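Local coordinates for DNA mismatch repair protein MutS (Thermus aquaticus, PDB 1EWQ) that recognises mismatched base pairs in double-stranded DNA at the start of mismatch repair and has a weak ATPase activity, at residues Val460-Arg465 and Arg475-Pro479; Tyr442-Tyr448 and Glu485-Tyr489; Tyr449-Arg454 and Lys471-Tyr476. All blocks are in the same frame, centred on the assembly; numbering follows the deposited sequence.

How the interactions relate
All three contacts involve the four-stranded antiparallel sheet of the DNA-gripping tip of MutS, their centres about 63, 48 and 58 Å from the centre of the chain. Interactions 1 and 3 share Arg475 and Tyr476 on strand 473-477; their centres lie about 10 Å apart, and Leu450 CD1 packs 3.5 Å from Leu478 CG. Interaction 2, about 16 Å between centres from each of the others, ties the hairpin at the sheet's edge to helix 479-511, which follows strand 473-477. Asn443 ND2 of interaction 2 reaches 3.6 Å from Arg475 NH1. Arg475 binds the phosphate of DT19 of chain A, and Arg473 and the backbone N of Lys471 bind that of DC20, the next nucleotide.

Interaction 1 (Val460-Arg465 and Arg475-Pro479); sequences VPKEYR and RYTLP. With nucleotides of chain A.
Val460 and Tyr476 come from opposite directions, the valine over the ring face, where the loop leading into strand 465-469 folds over strand 473-477 in the antiparallel sheet of the MutS DNA-binding tip. Val460 CG1 makes a CH-pi contact 4.0 Å from the Tyr476 ring centroid, while its other methyl, CG2, touches Tyr476 OH. Tyr464 crosses Tyr476 at about a right angle: Tyr464 CB meets Tyr476 CB at 3.6 Å, and the two ring planes stand at 52°, neither stacked nor edge-to-face. Leu478 also meets the Tyr464 ring, obliquely, CD2 lying 3.4 Å from Tyr464 CD1, and the phenol OH goes on to a hydrogen bond with Glu429 in helix 406-433.

Where the strands join, Arg465 and Thr477 form an antiparallel hydrogen-bonded pair. Arg465 N gives a fairly straight bond (161°) to Thr477 O at 2.9 Å, whereas the return bond from Thr477 N is weak. Their side chains run alongside each other in the same direction. Bent at chi2 and chi3, the Arg465 chain lays its guanidinium over the threonine methyl, Thr477 CG2 sitting 3.5 Å from the centre of that plane.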
loop_
_atom_site.group_PDB
_atom_site.type_symbol
_atom_site.label_atom_id
_atom_site.label_comp_id
_atom_site.label_asym_id
_atom_site.label_seq_id
_atom_site.Cartn_x
_atom_site.Cartn_y
_atom_site.Cartn_z
ATOM N N VAL C 460 -30.076 59.670 -1.203
ATOM C CA VAL C 460 -29.440 59.417 0.097
ATOM C C VAL C 460 -29.343 60.656 0.994
ATOM O O VAL C 460 -28.846 61.699 0.577
ATOM C CB VAL C 460 -28.020 58.846 -0.107
ATOM C CG1 VAL C 460 -27.339 58.647 1.231
ATOM C CG2 VAL C 460 -28.089 57.540 -0.875
ATOM N N PRO C 461 -29.813 60.555 2.249
ATOM C CA PRO C 461 -29.729 61.727 3.125
ATOM C C PRO C 461 -28.286 62.139 3.418
ATOM O O PRO C 461 -27.366 61.312 3.380
ATOM C CB PRO C 461 -30.501 61.292 4.374
ATOM C CG PRO C 461 -30.342 59.817 4.380
ATOM C CD PRO C 461 -30.483 59.434 2.928
ATOM N N LYS C 462 -28.107 63.428 3.698
ATOM C CA LYS C 462 -26.795 64.009 3.979
ATOM C C LYS C 462 -26.077 63.369 5.167
ATOM O O LYS C 462 -24.846 63.360 5.217
ATOM C CB LYS C 462 -26.938 65.515 4.242
ATOM C CG LYS C 462 -27.820 66.286 3.252
ATOM C CD LYS C 462 -27.260 66.319 1.819
ATOM C CE LYS C 462 -27.731 65.121 0.990
ATOM N NZ LYS C 462 -27.480 65.292 -0.484
ATOM N N GLU C 463 -26.846 62.848 6.120
ATOM C CA GLU C 463 -26.287 62.217 7.322
ATOM C C GLU C 463 -25.536 60.920 7.036
ATOM O O GLU C 463 -24.605 60.567 7.759
ATOM C CB GLU C 463 -27.397 61.913 8.340
ATOM C CG GLU C 463 -28.170 63.124 8.830
ATOM C CD GLU C 463 -28.888 63.867 7.710
ATOM O OE1 GLU C 463 -29.611 63.217 6.918
ATOM O OE2 GLU C 463 -28.731 65.107 7.629
ATOM N N TYR C 464 -25.952 60.202 5.998
ATOM C CA TYR C 464 -25.307 58.942 5.649
ATOM C C TYR C 464 -23.831 59.150 5.369
ATOM O O TYR C 464 -23.461 59.991 4.553
ATOM C CB TYR C 464 -25.989 58.316 4.428
ATOM C CG TYR C 464 -27.275 57.596 4.754
ATOM C CD1 TYR C 464 -28.047 57.974 5.850
ATOM C CD2 TYR C 464 -27.742 56.561 3.943
ATOM C CE1 TYR C 464 -29.257 57.346 6.133
ATOM C CE2 TYR C 464 -28.954 55.926 4.212
ATOM C CZ TYR C 464 -29.705 56.325 5.310
ATOM O OH TYR C 464 -30.908 55.722 5.587
ATOM N N ARG C 465 -22.992 58.394 6.068
ATOM C CA ARG C 465 -21.554 58.484 5.877
ATOM C C ARG C 465 -21.125 57.298 5.011
ATOM O O ARG C 465 -21.281 56.142 5.401
ATOM C CB ARG C 465 -20.830 58.460 7.235
ATOM C CG ARG C 465 -19.304 58.605 7.156
ATOM C CD ARG C 465 -18.583 57.327 7.633
ATOM N NE ARG C 465 -18.645 57.149 9.086
ATOM C CZ ARG C 465 -18.319 56.028 9.736
ATOM N NH1 ARG C 465 -17.901 54.955 9.071
ATOM N NH2 ARG C 465 -18.413 55.980 11.065
ATOM N N ARG C 475 -22.737 51.609 0.426
ATOM C CA ARG C 475 -23.074 51.408 1.818
ATOM C C ARG C 475 -22.606 52.579 2.672
ATOM O O ARG C 475 -21.536 53.157 2.446
ATOM C CB ARG C 475 -22.485 50.076 2.294
ATOM C CG ARG C 475 -23.099 48.902 1.548
ATOM C CD ARG C 475 -22.315 47.613 1.691
ATOM N NE ARG C 475 -22.990 46.532 0.978
ATOM C CZ ARG C 475 -22.448 45.345 0.715
ATOM N NH1 ARG C 475 -21.211 45.073 1.105
ATOM N NH2 ARG C 475 -23.148 44.432 0.052
ATOM N N TYR C 476 -23.435 52.932 3.648
ATOM C CA TYR C 476 -23.148 54.052 4.525
ATOM C C TYR C 476 -23.276 53.693 5.992
ATOM O O TYR C 476 -23.565 52.554 6.359
ATOM C CB TYR C 476 -24.099 55.217 4.241
ATOM C CG TYR C 476 -24.318 55.518 2.776
ATOM C CD1 TYR C 476 -25.168 54.725 2.005
ATOM C CD2 TYR C 476 -23.695 56.609 2.167
ATOM C CE1 TYR C 476 -25.398 55.006 0.666
ATOM C CE2 TYR C 476 -23.919 56.906 0.823
ATOM C CZ TYR C 476 -24.772 56.098 0.079
ATOM O OH TYR C 476 -25.002 56.368 -1.250
ATOM N N THR C 477 -23.083 54.706 6.823
ATOM C CA THR C 477 -23.158 54.543 8.256
ATOM C C THR C 477 -23.800 55.757 8.903
ATOM O O THR C 477 -23.704 56.873 8.392
ATOM C CB THR C 477 -21.741 54.344 8.842
ATOM O OG1 THR C 477 -21.366 52.969 8.717
ATOM C CG2 THR C 477 -21.681 54.764 10.283
ATOM N N LEU C 478 -24.482 55.518 10.013
ATOM C CA LEU C 478 -25.097 56.578 10.789
ATOM C C LEU C 478 -24.402 56.473 12.146
ATOM O O LEU C 478 -23.960 55.392 12.541
ATOM C CB LEU C 478 -26.608 56.356 10.948
ATOM C CG LEU C 478 -27.531 56.617 9.751
ATOM C CD1 LEU C 478 -28.976 56.487 10.201
ATOM C CD2 LEU C 478 -27.300 58.016 9.194
ATOM N N PRO C 479 -24.272 57.598 12.863
ATOM C CA PRO C 479 -23.625 57.639 14.181
ATOM C C PRO C 479 -24.212 56.661 15.215
ATOM O O PRO C 479 -23.476 56.039 15.989
ATOM C CB PRO C 479 -23.801 59.098 14.596
ATOM C CG PRO C 479 -23.722 59.821 13.274
ATOM C CD PRO C 479 -24.607 58.957 12.398
ATOM P P DT A 19 -20.359 41.941 -0.158
ATOM O OP1 DT A 19 -19.695 43.158 0.399
ATOM O OP2 DT A 19 -21.778 41.643 0.168
ATOM O "O5'" DT A 19 -20.235 42.033 -1.732
ATOM C "C5'" DT A 19 -19.802 40.910 -2.462
ATOM C "C4'" DT A 19 -19.126 41.354 -3.731
ATOM O "O4'" DT A 19 -18.722 40.159 -4.423
ATOM C "C3'" DT A 19 -20.063 42.094 -4.675
ATOM O "O3'" DT A 19 -19.339 43.076 -5.415
ATOM C "C2'" DT A 19 -20.644 40.991 -5.537
ATOM C "C1'" DT A 19 -19.588 39.891 -5.512
ATOM N N1 DT A 19 -20.139 38.546 -5.285
ATOM C C2 DT A 19 -19.624 37.509 -6.018
ATOM O O2 DT A 19 -18.747 37.666 -6.856
ATOM N N3 DT A 19 -20.171 36.282 -5.735
ATOM C C4 DT A 19 -21.161 36.003 -4.814
ATOM O O4 DT A 19 -21.552 34.849 -4.669
ATOM C C5 DT A 19 -21.661 37.147 -4.081
ATOM C C7 DT A 19 -22.732 36.946 -3.054
ATOM C C6 DT A 19 -21.134 38.343 -4.355
#

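Interaction 2 (Tyr442-Tyr448 and Glu485-Tyr489); sequences YNAVFGY and EREVY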
loop_
_atom_site.group_PDB
_atom_site.type_symbol
_atom_site.label_atom_id
_atom_site.label_comp_id
_atom_site.label_asym_id
_atom_site.label_seq_id
_atom_site.Cartn_x
_atom_site.Cartn_y
_atom_site.Cartn_z
ATOM N N TYR C 442 -24.641 43.297 6.793
ATOM C CA TYR C 442 -23.445 43.120 7.598
ATOM C C TYR C 442 -22.394 42.193 6.974
ATOM O O TYR C 442 -22.730 41.228 6.296
ATOM C CB TYR C 442 -23.845 42.569 8.979
ATOM C CG TYR C 442 -22.663 42.152 9.823
ATOM C CD1 TYR C 442 -22.110 43.025 10.758
ATOM C CD2 TYR C 442 -22.028 40.922 9.612
ATOM C CE1 TYR C 442 -20.954 42.695 11.452
ATOM C CE2 TYR C 442 -20.870 40.584 10.298
ATOM C CZ TYR C 442 -20.336 41.477 11.214
ATOM O OH TYR C 442 -19.172 41.168 11.876
ATOM N N ASN C 443 -21.122 42.519 7.202
ATOM C CA ASN C 443 -19.992 41.690 6.776
ATOM C C ASN C 443 -18.833 42.009 7.715
ATOM O O ASN C 443 -18.717 43.128 8.215
ATOM C CB ASN C 443 -19.584 41.897 5.299
ATOM C CG ASN C 443 -18.952 43.255 5.021
ATOM O OD1 ASN C 443 -18.072 43.721 5.750
ATOM N ND2 ASN C 443 -19.387 43.886 3.928
ATOM N N ALA C 444 -17.996 41.007 7.962
ATOM C CA ALA C 444 -16.866 41.117 8.872
ATOM C C ALA C 444 -15.871 42.227 8.561
ATOM O O ALA C 444 -15.124 42.658 9.441
ATOM C CB ALA C 444 -16.136 39.773 8.943
ATOM N N VAL C 445 -15.857 42.700 7.322
ATOM C CA VAL C 445 -14.918 43.748 6.961
ATOM C C VAL C 445 -15.382 45.172 7.276
ATOM O O VAL C 445 -14.583 45.996 7.721
ATOM C CB VAL C 445 -14.547 43.671 5.470
ATOM C CG1 VAL C 445 -13.479 44.715 5.154
ATOM C CG2 VAL C 445 -14.050 42.260 5.133
ATOM N N PHE C 446 -16.661 45.466 7.056
ATOM C CA PHE C 446 -17.167 46.809 7.324
ATOM C C PHE C 446 -18.146 46.905 8.490
ATOM O O PHE C 446 -18.498 48.006 8.905
ATOM C CB PHE C 446 -17.818 47.397 6.058
ATOM C CG PHE C 446 -16.859 47.569 4.903
ATOM C CD1 PHE C 446 -16.632 46.530 4.002
ATOM C CD2 PHE C 446 -16.163 48.765 4.733
ATOM C CE1 PHE C 446 -15.723 46.680 2.944
ATOM C CE2 PHE C 446 -15.251 48.928 3.681
ATOM C CZ PHE C 446 -15.029 47.885 2.786
ATOM N N GLY C 447 -18.581 45.767 9.023
ATOM C CA GLY C 447 -19.525 45.791 10.132
ATOM C C GLY C 447 -20.944 46.030 9.651
ATOM O O GLY C 447 -21.286 45.660 8.528
ATOM N N TYR C 448 -21.782 46.640 10.487
ATOM C CA TYR C 448 -23.164 46.920 10.096
ATOM C C TYR C 448 -23.246 48.132 9.180
ATOM O O TYR C 448 -22.476 49.071 9.323
ATOM C CB TYR C 448 -24.041 47.140 11.325
ATOM C CG TYR C 448 -24.251 45.876 12.122
ATOM C CD1 TYR C 448 -23.289 45.428 13.026
ATOM C CD2 TYR C 448 -25.388 45.095 11.929
ATOM C CE1 TYR C 448 -23.456 44.229 13.712
ATOM C CE2 TYR C 448 -25.562 43.894 12.610
ATOM C CZ TYR C 448 -24.594 43.468 13.498
ATOM O OH TYR C 448 -24.774 42.283 14.174
ATOM N N GLU C 485 -23.194 48.765 17.090
ATOM C CA GLU C 485 -22.327 47.714 16.583
ATOM C C GLU C 485 -21.364 47.278 17.683
ATOM O O GLU C 485 -21.322 46.104 18.044
ATOM C CB GLU C 485 -21.539 48.200 15.371
ATOM C CG GLU C 485 -20.599 47.149 14.815
ATOM C CD GLU C 485 -19.858 47.623 13.588
ATOM O OE1 GLU C 485 -20.529 48.051 12.633
ATOM O OE2 GLU C 485 -18.609 47.565 13.577
ATOM N N ARG C 486 -20.602 48.235 18.212
ATOM C CA ARG C 486 -19.634 47.973 19.280
ATOM C C ARG C 486 -20.268 47.225 20.448
ATOM O O ARG C 486 -19.597 46.466 21.146
ATOM C CB ARG C 486 -19.041 49.290 19.795
ATOM C CG ARG C 486 -18.138 50.005 18.805
ATOM C CD ARG C 486 -18.086 51.500 19.106
ATOM N NE ARG C 486 -17.209 52.227 18.187
ATOM C CZ ARG C 486 -17.202 53.552 18.057
ATOM N NH1 ARG C 486 -18.031 54.292 18.786
ATOM N NH2 ARG C 486 -16.366 54.139 17.206
ATOM N N GLU C 487 -21.558 47.455 20.657
ATOM C CA GLU C 487 -22.293 46.810 21.733
ATOM C C GLU C 487 -22.468 45.325 21.417
ATOM O O GLU C 487 -22.137 44.467 22.229
ATOM C CB GLU C 487 -23.662 47.483 21.900
ATOM C CG GLU C 487 -24.546 46.916 23.006
ATOM C CD GLU C 487 -23.890 46.974 24.375
ATOM O OE1 GLU C 487 -22.936 47.769 24.552
ATOM O OE2 GLU C 487 -24.337 46.232 25.280
ATOM N N VAL C 488 -22.991 45.033 20.231
ATOM C CA VAL C 488 -23.207 43.661 19.804
ATOM C C VAL C 488 -21.907 42.866 19.888
ATOM O O VAL C 488 -21.904 41.711 20.314
ATOM C CB VAL C 488 -23.768 43.619 18.361
ATOM C CG1 VAL C 488 -23.585 42.242 17.757
ATOM C CG2 VAL C 488 -25.249 43.980 18.380
ATOM N N TYR C 489 -20.804 43.493 19.490
ATOM C CA TYR C 489 -19.506 42.834 19.536
ATOM C C TYR C 489 -19.085 42.510 20.970
ATOM O O TYR C 489 -18.549 41.429 21.240
ATOM C CB TYR C 489 -18.437 43.700 18.866
ATOM C CG TYR C 489 -18.521 43.744 17.352
ATOM C CD1 TYR C 489 -19.258 42.792 16.641
ATOM C CD2 TYR C 489 -17.817 44.701 16.627
ATOM C CE1 TYR C 489 -19.285 42.790 15.246
ATOM C CE2 TYR C 489 -17.837 44.708 15.229
ATOM C CZ TYR C 489 -18.572 43.749 14.547
ATOM O OH TYR C 489 -18.574 43.745 13.169
HETATM O O HOH W 1 -22.003 49.978 11.711
#
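Glu485 reaches from helix 479-511 to the turn end of the hairpin, at Tyr448, and its OE1 accepts the backbone N of Tyr448 at 2.9 Å. The chain is stretched out, with CG opposite the backbone N (chi1 179°) and chi2 also near 180°, which carries the carboxylate to the hairpin. The N-H comes from above the carboxylate plane, 50° out of it. This is the tight end. Glu485 CG lies 3.7 Å from Tyr448 CD1 at the edge of the ring, and Gly447 CA sits 3.5 Å from Glu485 OE1, where a side chain would collide with the carboxylate oxygen. Water 1 donates to both Glu485 OE1 and Tyr448 O, so the same oxygen is gripped twice. An alanine in place of Glu485 would probably leave the Tyr448 N-H without its acceptor and deprive the water of one of its two anchors.

Away from the carboxylate the contact thins. Tyr448 OH only brushes Val488 CG1 at 3.8 Å, although its ring is stacked on Phe422 of helix 406-433. Tyr442 and Tyr489, both partly exposed, come from opposite directions and join by a hydrogen bond between their OH atoms, 2.9 Å long, each hydroxyl at the edge of the other's ring. Within the hairpin, Phe446 N donates to Asn443 OD1 at 2.6 Å. This Asx motif shapes the tight connection between strands 439-443 and 449-453, a beta hairpin whose turn end docks on helix 479-511.

Interaction 3 (Tyr449-Arg454 and Lys471-Tyr476); sequences YLEVTR and KDRQRY. With nucleotides of chain A.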
loop_
_atom_site.group_PDB
_atom_site.type_symbol
_atom_site.label_atom_id
_atom_site.label_comp_id
_atom_site.label_asym_id
_atom_site.label_seq_id
_atom_site.Cartn_x
_atom_site.Cartn_y
_atom_site.Cartn_z
ATOM N N TYR C 449 -24.194 48.120 8.253
ATOM C CA TYR C 449 -24.316 49.229 7.310
ATOM C C TYR C 449 -25.696 49.367 6.681
ATOM O O TYR C 449 -26.533 48.471 6.778
ATOM C CB TYR C 449 -23.281 49.059 6.186
ATOM C CG TYR C 449 -23.448 47.763 5.417
ATOM C CD1 TYR C 449 -24.539 47.566 4.553
ATOM C CD2 TYR C 449 -22.551 46.712 5.587
ATOM C CE1 TYR C 449 -24.730 46.351 3.882
ATOM C CE2 TYR C 449 -22.733 45.491 4.927
ATOM C CZ TYR C 449 -23.822 45.316 4.079
ATOM O OH TYR C 449 -24.006 44.100 3.456
ATOM N N LEU C 450 -25.904 50.509 6.028
ATOM C CA LEU C 450 -27.143 50.820 5.316
ATOM C C LEU C 450 -26.751 50.694 3.849
ATOM O O LEU C 450 -25.709 51.214 3.436
ATOM C CB LEU C 450 -27.584 52.255 5.615
ATOM C CG LEU C 450 -28.021 52.539 7.050
ATOM C CD1 LEU C 450 -27.802 54.006 7.375
ATOM C CD2 LEU C 450 -29.484 52.142 7.220
ATOM N N GLU C 451 -27.577 50.013 3.066
ATOM C CA GLU C 451 -27.273 49.790 1.659
ATOM C C GLU C 451 -28.363 50.333 0.733
ATOM O O GLU C 451 -29.545 50.044 0.910
ATOM C CB GLU C 451 -27.083 48.287 1.413
ATOM C CG GLU C 451 -26.641 47.909 0.007
ATOM C CD GLU C 451 -26.618 46.401 -0.209
ATOM O OE1 GLU C 451 -27.692 45.817 -0.498
ATOM O OE2 GLU C 451 -25.533 45.792 -0.075
ATOM N N VAL C 452 -27.943 51.128 -0.246
ATOM C CA VAL C 452 -28.845 51.721 -1.234
ATOM C C VAL C 452 -28.290 51.419 -2.621
ATOM O O VAL C 452 -27.077 51.444 -2.831
ATOM C CB VAL C 452 -28.942 53.262 -1.066
ATOM C CG1 VAL C 452 -29.759 53.861 -2.203
ATOM C CG2 VAL C 452 -29.588 53.612 0.275
ATOM N N THR C 453 -29.178 51.129 -3.563
ATOM C CA THR C 453 -28.783 50.838 -4.942
ATOM C C THR C 453 -28.630 52.126 -5.762
ATOM O O THR C 453 -29.198 53.167 -5.419
ATOM C CB THR C 453 -29.828 49.964 -5.645
ATOM O OG1 THR C 453 -31.079 50.664 -5.683
ATOM C CG2 THR C 453 -30.000 48.647 -4.905
ATOM N N ARG C 454 -27.873 52.022 -6.853
ATOM C CA ARG C 454 -27.595 53.132 -7.755
ATOM C C ARG C 454 -28.775 54.045 -8.081
ATOM O O ARG C 454 -28.644 55.263 -8.005
ATOM C CB ARG C 454 -26.981 52.605 -9.062
ATOM C CG ARG C 454 -26.536 53.703 -10.035
ATOM C CD ARG C 454 -25.834 53.116 -11.248
ATOM N NE ARG C 454 -24.523 52.561 -10.912
ATOM C CZ ARG C 454 -23.472 53.287 -10.540
ATOM N NH1 ARG C 454 -23.565 54.607 -10.452
ATOM N NH2 ARG C 454 -22.325 52.689 -10.251
ATOM N N LYS C 471 -20.042 47.870 -7.167
ATOM C CA LYS C 471 -20.350 48.042 -8.573
ATOM C C LYS C 471 -21.590 48.905 -8.790
ATOM O O LYS C 471 -21.538 49.886 -9.534
ATOM C CB LYS C 471 -20.534 46.672 -9.239
ATOM C CG LYS C 471 -20.327 46.665 -10.749
ATOM C CD LYS C 471 -19.015 47.350 -11.134
ATOM C CE LYS C 471 -18.668 47.088 -12.595
ATOM N NZ LYS C 471 -19.828 47.356 -13.503
ATOM N N ASP C 472 -22.698 48.550 -8.147
ATOM C CA ASP C 472 -23.935 49.309 -8.318
ATOM C C ASP C 472 -24.714 49.491 -7.023
ATOM O O ASP C 472 -25.940 49.628 -7.025
ATOM C CB ASP C 472 -24.813 48.636 -9.368
ATOM C CG ASP C 472 -24.184 48.663 -10.749
ATOM O OD1 ASP C 472 -24.071 49.770 -11.330
ATOM O OD2 ASP C 472 -23.794 47.585 -11.246
ATOM N N ARG C 473 -23.978 49.484 -5.920
ATOM C CA ARG C 473 -24.556 49.674 -4.604
ATOM C C ARG C 473 -23.553 50.455 -3.797
ATOM O O ARG C 473 -22.357 50.435 -4.089
ATOM C CB ARG C 473 -24.844 48.334 -3.925
ATOM C CG ARG C 473 -26.032 47.581 -4.518
ATOM C CD ARG C 473 -26.119 46.195 -3.937
ATOM N NE ARG C 473 -24.937 45.406 -4.271
ATOM C CZ ARG C 473 -24.603 44.266 -3.672
ATOM N NH1 ARG C 473 -25.361 43.771 -2.694
ATOM N NH2 ARG C 473 -23.508 43.615 -4.054
ATOM N N GLN C 474 -24.049 51.153 -2.788
ATOM C CA GLN C 474 -23.200 51.944 -1.915
ATOM C C GLN C 474 -23.686 51.735 -0.495
ATOM O O GLN C 474 -24.894 51.678 -0.240
ATOM C CB GLN C 474 -23.284 53.426 -2.288
ATOM C CG GLN C 474 -22.519 54.365 -1.360
ATOM C CD GLN C 474 -21.008 54.163 -1.394
ATOM O OE1 GLN C 474 -20.401 54.078 -2.467
ATOM N NE2 GLN C 474 -20.391 54.106 -0.215
ATOM N N ARG C 475 -22.737 51.609 0.426
ATOM C CA ARG C 475 -23.074 51.408 1.818
ATOM C C ARG C 475 -22.606 52.579 2.672
ATOM O O ARG C 475 -21.536 53.157 2.446
ATOM C CB ARG C 475 -22.485 50.076 2.294
ATOM C CG ARG C 475 -23.099 48.902 1.548
ATOM C CD ARG C 475 -22.315 47.613 1.691
ATOM N NE ARG C 475 -22.990 46.532 0.978
ATOM C CZ ARG C 475 -22.448 45.345 0.715
ATOM N NH1 ARG C 475 -21.211 45.073 1.105
ATOM N NH2 ARG C 475 -23.148 44.432 0.052
ATOM N N TYR C 476 -23.435 52.932 3.648
ATOM C CA TYR C 476 -23.148 54.052 4.525
ATOM C C TYR C 476 -23.276 53.693 5.992
ATOM O O TYR C 476 -23.565 52.554 6.359
ATOM C CB TYR C 476 -24.099 55.217 4.241
ATOM C CG TYR C 476 -24.318 55.518 2.776
ATOM C CD1 TYR C 476 -25.168 54.725 2.005
ATOM C CD2 TYR C 476 -23.695 56.609 2.167
ATOM C CE1 TYR C 476 -25.398 55.006 0.666
ATOM C CE2 TYR C 476 -23.919 56.906 0.823
ATOM C CZ TYR C 476 -24.772 56.098 0.079
ATOM O OH TYR C 476 -25.002 56.368 -1.250
ATOM P P DC A 20 -20.124 44.075 -6.404
ATOM O OP1 DC A 20 -19.269 45.289 -6.529
ATOM O OP2 DC A 20 -21.539 44.211 -5.979
ATOM O "O5'" DC A 20 -20.086 43.299 -7.790
ATOM C "C5'" DC A 20 -18.839 42.868 -8.327
ATOM C "C4'" DC A 20 -19.067 42.024 -9.555
ATOM O "O4'" DC A 20 -19.441 40.670 -9.195
ATOM C "C3'" DC A 20 -20.173 42.553 -10.468
ATOM O "O3'" DC A 20 -19.723 42.553 -11.812
ATOM C "C2'" DC A 20 -21.303 41.550 -10.300
ATOM C "C1'" DC A 20 -20.551 40.267 -9.982
ATOM N N1 DC A 20 -21.318 39.275 -9.209
ATOM C C2 DC A 20 -21.117 37.910 -9.475
ATOM O O2 DC A 20 -20.298 37.583 -10.350
ATOM N N3 DC A 20 -21.818 36.987 -8.770
ATOM C C4 DC A 20 -22.684 37.383 -7.832
ATOM N N4 DC A 20 -23.361 36.440 -7.161
ATOM C C5 DC A 20 -22.903 38.763 -7.541
ATOM C C6 DC A 20 -22.209 39.665 -8.249
ATOM P P DT A 19 -20.359 41.941 -0.158
ATOM O OP1 DT A 19 -19.695 43.158 0.399
ATOM O OP2 DT A 19 -21.778 41.643 0.168
ATOM O "O5'" DT A 19 -20.235 42.033 -1.732
ATOM C "C5'" DT A 19 -19.802 40.910 -2.462
ATOM C "C4'" DT A 19 -19.126 41.354 -3.731
ATOM O "O4'" DT A 19 -18.722 40.159 -4.423
ATOM C "C3'" DT A 19 -20.063 42.094 -4.675
ATOM O "O3'" DT A 19 -19.339 43.076 -5.415
ATOM C "C2'" DT A 19 -20.644 40.991 -5.537
ATOM C "C1'" DT A 19 -19.588 39.891 -5.512
ATOM N N1 DT A 19 -20.139 38.546 -5.285
ATOM C C2 DT A 19 -19.624 37.509 -6.018
ATOM O O2 DT A 19 -18.747 37.666 -6.856
ATOM N N3 DT A 19 -20.171 36.282 -5.735
ATOM C C4 DT A 19 -21.161 36.003 -4.814
ATOM O O4 DT A 19 -21.552 34.849 -4.669
ATOM C C5 DT A 19 -21.661 37.147 -4.081
ATOM C C7 DT A 19 -22.732 36.946 -3.054
ATOM C C6 DT A 19 -21.134 38.343 -4.355
ATOM P P DG A 21 -20.589 43.292 -12.936
ATOM O OP1 DG A 21 -19.661 44.252 -13.583
ATOM O OP2 DG A 21 -21.863 43.783 -12.351
ATOM O "O5'" DG A 21 -20.917 42.109 -13.949
ATOM C "C5'" DG A 21 -19.870 41.262 -14.421
ATOM C "C4'" DG A 21 -20.440 40.101 -15.202
ATOM O "O4'" DG A 21 -21.096 39.173 -14.301
ATOM C "C3'" DG A 21 -21.476 40.478 -16.263
ATOM O "O3'" DG A 21 -21.242 39.693 -17.447
ATOM C "C2'" DG A 21 -22.802 40.150 -15.589
ATOM C "C1'" DG A 21 -22.443 38.969 -14.698
ATOM N N9 DG A 21 -23.237 38.818 -13.482
ATOM C C8 DG A 21 -23.630 39.807 -12.612
ATOM N N7 DG A 21 -24.293 39.350 -11.583
ATOM C C5 DG A 21 -24.349 37.978 -11.790
ATOM C C6 DG A 21 -24.942 36.940 -11.002
ATOM O O6 DG A 21 -25.555 37.033 -9.932
ATOM N N1 DG A 21 -24.764 35.693 -11.586
ATOM C C2 DG A 21 -24.113 35.462 -12.771
ATOM N N2 DG A 21 -24.052 34.188 -13.165
ATOM N N3 DG A 21 -23.565 36.409 -13.513
ATOM C C4 DG A 21 -23.715 37.634 -12.964
HETATM O O HOH W 2 -27.891 43.438 -1.264
#
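Tyr449 holds CG between its backbone N and carbonyl carbon (chi1 59°), which brings one face of the ring against Arg475, while Arg475 runs extended from CG to NE across it. Arg475 CD sits over the centre of the ring, a CH-pi contact 3.5 Å from the Tyr449 centroid, and ring and guanidinium planes are only 12° apart. Glu451, also extended, lies alongside Arg475, pointing the same way. Its OE2 takes Arg475 NH2 at 2.7 Å and Arg475 NE at 2.9 Å, a side-on grip by two nitrogens, nearly in the guanidinium plane. That fixes the rotation of the arginine, which presents NH1 and NH2 to DT19 of chain A: NH2 bonds OP2 at 3.1 Å and NH1 bonds OP1.

The frame is an antiparallel pair of strands in the four-stranded sheet of the MutS DNA-binding tip. Leu450 pairs with Tyr476 and Val452 with Gln474 through backbone hydrogen bonds in both directions, and the non-hydrogen-bonded pairs put Glu451, Thr453, Arg473 and Arg475 on one face, from which Arg473 and Arg475 reach the phosphates. Arg473 bends at chi3 and brings NH2 to DC20 of chain A OP2 at 2.8 Å. Its NH1 is 3.3 Å from Glu451 OE2, a salt bridge of charge alone since the oxygen lies well out of the guanidinium plane. Lys471 adds its backbone N to OP1 of DC20. Where the strands end, Arg454 NE forms a salt bridge, 2.9 Å long, to the anti lone pair of Asp472 OD1, the planes 82° apart, and Arg454 NH2 bonds Lys471 O.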